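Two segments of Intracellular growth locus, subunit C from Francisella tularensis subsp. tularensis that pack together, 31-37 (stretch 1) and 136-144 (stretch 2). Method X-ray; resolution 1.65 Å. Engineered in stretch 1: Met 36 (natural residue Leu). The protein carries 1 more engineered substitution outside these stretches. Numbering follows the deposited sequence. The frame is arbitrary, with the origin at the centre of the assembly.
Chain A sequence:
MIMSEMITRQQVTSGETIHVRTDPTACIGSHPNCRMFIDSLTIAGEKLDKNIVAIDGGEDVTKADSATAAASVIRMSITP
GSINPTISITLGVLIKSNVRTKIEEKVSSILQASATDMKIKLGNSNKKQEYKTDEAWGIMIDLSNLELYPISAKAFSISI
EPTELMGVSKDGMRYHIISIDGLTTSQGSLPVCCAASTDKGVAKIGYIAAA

Stretch 1 31-37: HPNCRMF
Stretch 2 136-144: AWGIMIDLS

No hydrogen bond crosses between these two stretches, although they run within 15° of the same direction; the contact rests mainly on van der Waals packing of side chains, in places against backbone oxygens, is led by two selenomethionines, and buries 372 Å² summed over both sides. The closest CA atoms, those of Met 36 and Met 140, are 8.5 Å apart. Stretch 1 is extended from Asn 33 onward (phi/psi -68/149 at Cys 34, -155/146 at Arg 35, -134/136 at Met 36); Pro 32 (-95/8) departs from this conformation. Stretch 2 is a short strand at Trp 137 and Gly 138, then irregular, with Met 140 at -102/-57 and Leu 143 at -93/4.

Met 36, an engineered substitution, and Met 140 point toward each other's stretch and fill the gap with long, unbranched chains (m, t, p and m, t, m). CE of Met 140 lies 3.6 Å from CG of Met 36 and 3.8 Å from CB of Cys 34 (chi1 p). CE of Met 36 reaches further along stretch 2, 3.9 Å from O of Ile 141 and a tight 3.2 Å from CD1 of Leu 143 (m, t). All but Cys 34 are buried.

At the other end, the CA-to-CB bond of Trp 137 (chi1 -71°, chi2 91°) points toward stretch 1, and its long indole spans the gap, setting CH2 3.8 Å from O of Pro 32 and, at the ring edge, 4.0 Å from O of Asn 33. Arg 35 begins away from stretch 2, but its p, m, m chain folds back, bringing NH2 obliquely to 3.8 Å from CH2 of Trp 137. Its buried charge is accommodated by acceptors: Asn 33 O for Arg 35 NE (3.0 Å) and NH2 (2.9 Å), weakly His 31 O for Arg 35 NH2 (2.9 Å), and a partner elsewhere in the structure for NH1. Asn 33 N donates to His 31 ND1 at 3.0 Å.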

# COMPACT_ATOMS: atom_id res chain seq x y z
N HIS A 31 -5.63 8.89 16.30
CA HIS A 31 -7.02 8.50 16.02
C HIS A 31 -7.14 7.00 16.12
O HIS A 31 -6.15 6.31 16.12
CB HIS A 31 -7.43 8.99 14.62
CG HIS A 31 -6.62 8.40 13.51
ND1 HIS A 31 -6.97 7.22 12.88
CD2 HIS A 31 -5.45 8.79 12.95
CE1 HIS A 31 -6.06 6.92 11.98
NE2 HIS A 31 -5.12 7.85 12.01
N PRO A 32 -8.38 6.46 16.21
CA PRO A 32 -8.59 5.02 16.33
C PRO A 32 -8.85 4.28 15.03
O PRO A 32 -9.23 3.12 15.06
CB PRO A 32 -9.82 4.97 17.23
CG PRO A 32 -10.65 6.10 16.66
CD PRO A 32 -9.64 7.20 16.47
N ASN A 33 -8.71 4.95 13.90
CA ASN A 33 -9.09 4.34 12.61
C ASN A 33 -7.96 3.57 11.98
O ASN A 33 -6.79 3.66 12.41
CB ASN A 33 -9.62 5.43 11.65
CG ASN A 33 -10.61 6.36 12.33
OD1 ASN A 33 -11.59 5.90 12.90
ND2 ASN A 33 -10.34 7.67 12.29
N CYS A 34 -8.30 2.78 10.96
CA CYS A 34 -7.29 1.95 10.31
C CYS A 34 -6.26 2.76 9.53
O CYS A 34 -6.49 3.89 9.06
CB CYS A 34 -7.95 0.92 9.43
SG CYS A 34 -8.80 1.68 8.01
N ARG A 35 -5.04 2.22 9.48
CA ARG A 35 -3.99 2.88 8.72
C ARG A 35 -2.96 1.80 8.30
O ARG A 35 -2.71 0.82 9.02
CB ARG A 35 -3.31 4.02 9.52
CG ARG A 35 -2.20 3.58 10.60
CD ARG A 35 -2.77 2.79 11.72
NE ARG A 35 -3.83 3.47 12.46
CZ ARG A 35 -3.69 4.43 13.39
NH1 ARG A 35 -2.50 4.92 13.76
NH2 ARG A 35 -4.78 4.91 14.01
N MSE A 36 -2.39 2.00 7.12
CA MSE A 36 -1.39 1.08 6.57
C MSE A 36 -0.24 1.86 6.02
O MSE A 36 -0.42 2.90 5.42
CB MSE A 36 -2.01 0.23 5.44
CG MSE A 36 -2.95 -0.84 5.91
SE MSE A 36 -3.55 -1.84 4.38
CE MSE A 36 -2.04 -2.46 3.96
N PHE A 37 0.98 1.41 6.31
CA PHE A 37 2.12 2.06 5.75
C PHE A 37 3.28 1.07 5.66
O PHE A 37 3.25 -0.00 6.31
CB PHE A 37 2.45 3.33 6.56
CG PHE A 37 2.75 3.08 8.05
CD1 PHE A 37 4.02 2.68 8.46
CD2 PHE A 37 1.75 3.27 9.02
CE1 PHE A 37 4.32 2.49 9.86
CE2 PHE A 37 2.02 3.10 10.41
CZ PHE A 37 3.34 2.70 10.82
N ALA A 136 -8.23 -5.32 20.33
CA ALA A 136 -6.80 -5.50 20.14
C ALA A 136 -6.59 -5.10 18.67
O ALA A 136 -7.49 -5.24 17.85
CB ALA A 136 -6.43 -6.96 20.33
N TRP A 137 -5.40 -4.59 18.36
CA TRP A 137 -5.06 -4.24 16.99
C TRP A 137 -4.60 -5.48 16.20
O TRP A 137 -4.02 -6.42 16.77
CB TRP A 137 -3.91 -3.25 16.98
CG TRP A 137 -4.28 -1.89 17.45
CD1 TRP A 137 -4.22 -1.42 18.73
CD2 TRP A 137 -4.79 -0.83 16.64
NE1 TRP A 137 -4.68 -0.12 18.77
CE2 TRP A 137 -5.03 0.26 17.49
CE3 TRP A 137 -5.06 -0.70 15.25
CZ2 TRP A 137 -5.53 1.50 17.01
CZ3 TRP A 137 -5.57 0.52 14.76
CH2 TRP A 137 -5.80 1.61 15.66
N GLY A 138 -4.82 -5.47 14.89
CA GLY A 138 -4.39 -6.59 14.06
C GLY A 138 -4.14 -6.06 12.66
O GLY A 138 -4.35 -4.88 12.43
N ILE A 139 -3.67 -6.90 11.75
CA ILE A 139 -3.48 -6.43 10.38
C ILE A 139 -4.81 -6.51 9.63
O ILE A 139 -5.78 -7.08 10.15
CB ILE A 139 -2.53 -7.36 9.56
CG1 ILE A 139 -3.12 -8.78 9.40
CG2 ILE A 139 -1.11 -7.40 10.24
CD1 ILE A 139 -2.30 -9.69 8.43
N MSE A 140 -4.84 -5.85 8.47
CA MSE A 140 -5.95 -6.04 7.53
C MSE A 140 -5.30 -6.99 6.49
O MSE A 140 -5.76 -8.08 6.28
CB MSE A 140 -6.42 -4.74 6.88
CG MSE A 140 -7.30 -3.93 7.91
SE MSE A 140 -7.89 -2.26 7.28
CE MSE A 140 -6.29 -1.42 6.99
N ILE A 141 -4.19 -6.55 5.90
CA ILE A 141 -3.44 -7.37 4.94
C ILE A 141 -1.92 -7.16 5.24
O ILE A 141 -1.48 -6.02 5.42
CB ILE A 141 -3.59 -6.89 3.50
CG1 ILE A 141 -5.04 -6.85 3.09
CG2 ILE A 141 -2.77 -7.82 2.60
CD1 ILE A 141 -5.20 -6.39 1.62
N ASP A 142 -1.15 -8.24 5.23
CA ASP A 142 0.32 -8.11 5.41
C ASP A 142 0.94 -7.99 4.01
O ASP A 142 1.05 -8.97 3.26
CB ASP A 142 0.90 -9.36 6.15
CG ASP A 142 2.36 -9.19 6.52
OD1 ASP A 142 2.99 -8.26 5.98
OD2 ASP A 142 2.89 -9.99 7.36
N LEU A 143 1.34 -6.78 3.65
CA LEU A 143 1.89 -6.52 2.32
C LEU A 143 3.43 -6.64 2.29
O LEU A 143 4.04 -6.36 1.29
CB LEU A 143 1.52 -5.08 1.89
CG LEU A 143 0.00 -4.89 1.71
CD1 LEU A 143 -0.28 -3.39 1.43
CD2 LEU A 143 -0.53 -5.79 0.59
N SER A 144 4.03 -7.03 3.41
CA SER A 144 5.48 -7.04 3.46
C SER A 144 6.15 -7.76 2.33
O SER A 144 5.82 -8.90 2.03
CB SER A 144 6.00 -7.61 4.81
OG SER A 144 5.39 -6.95 5.92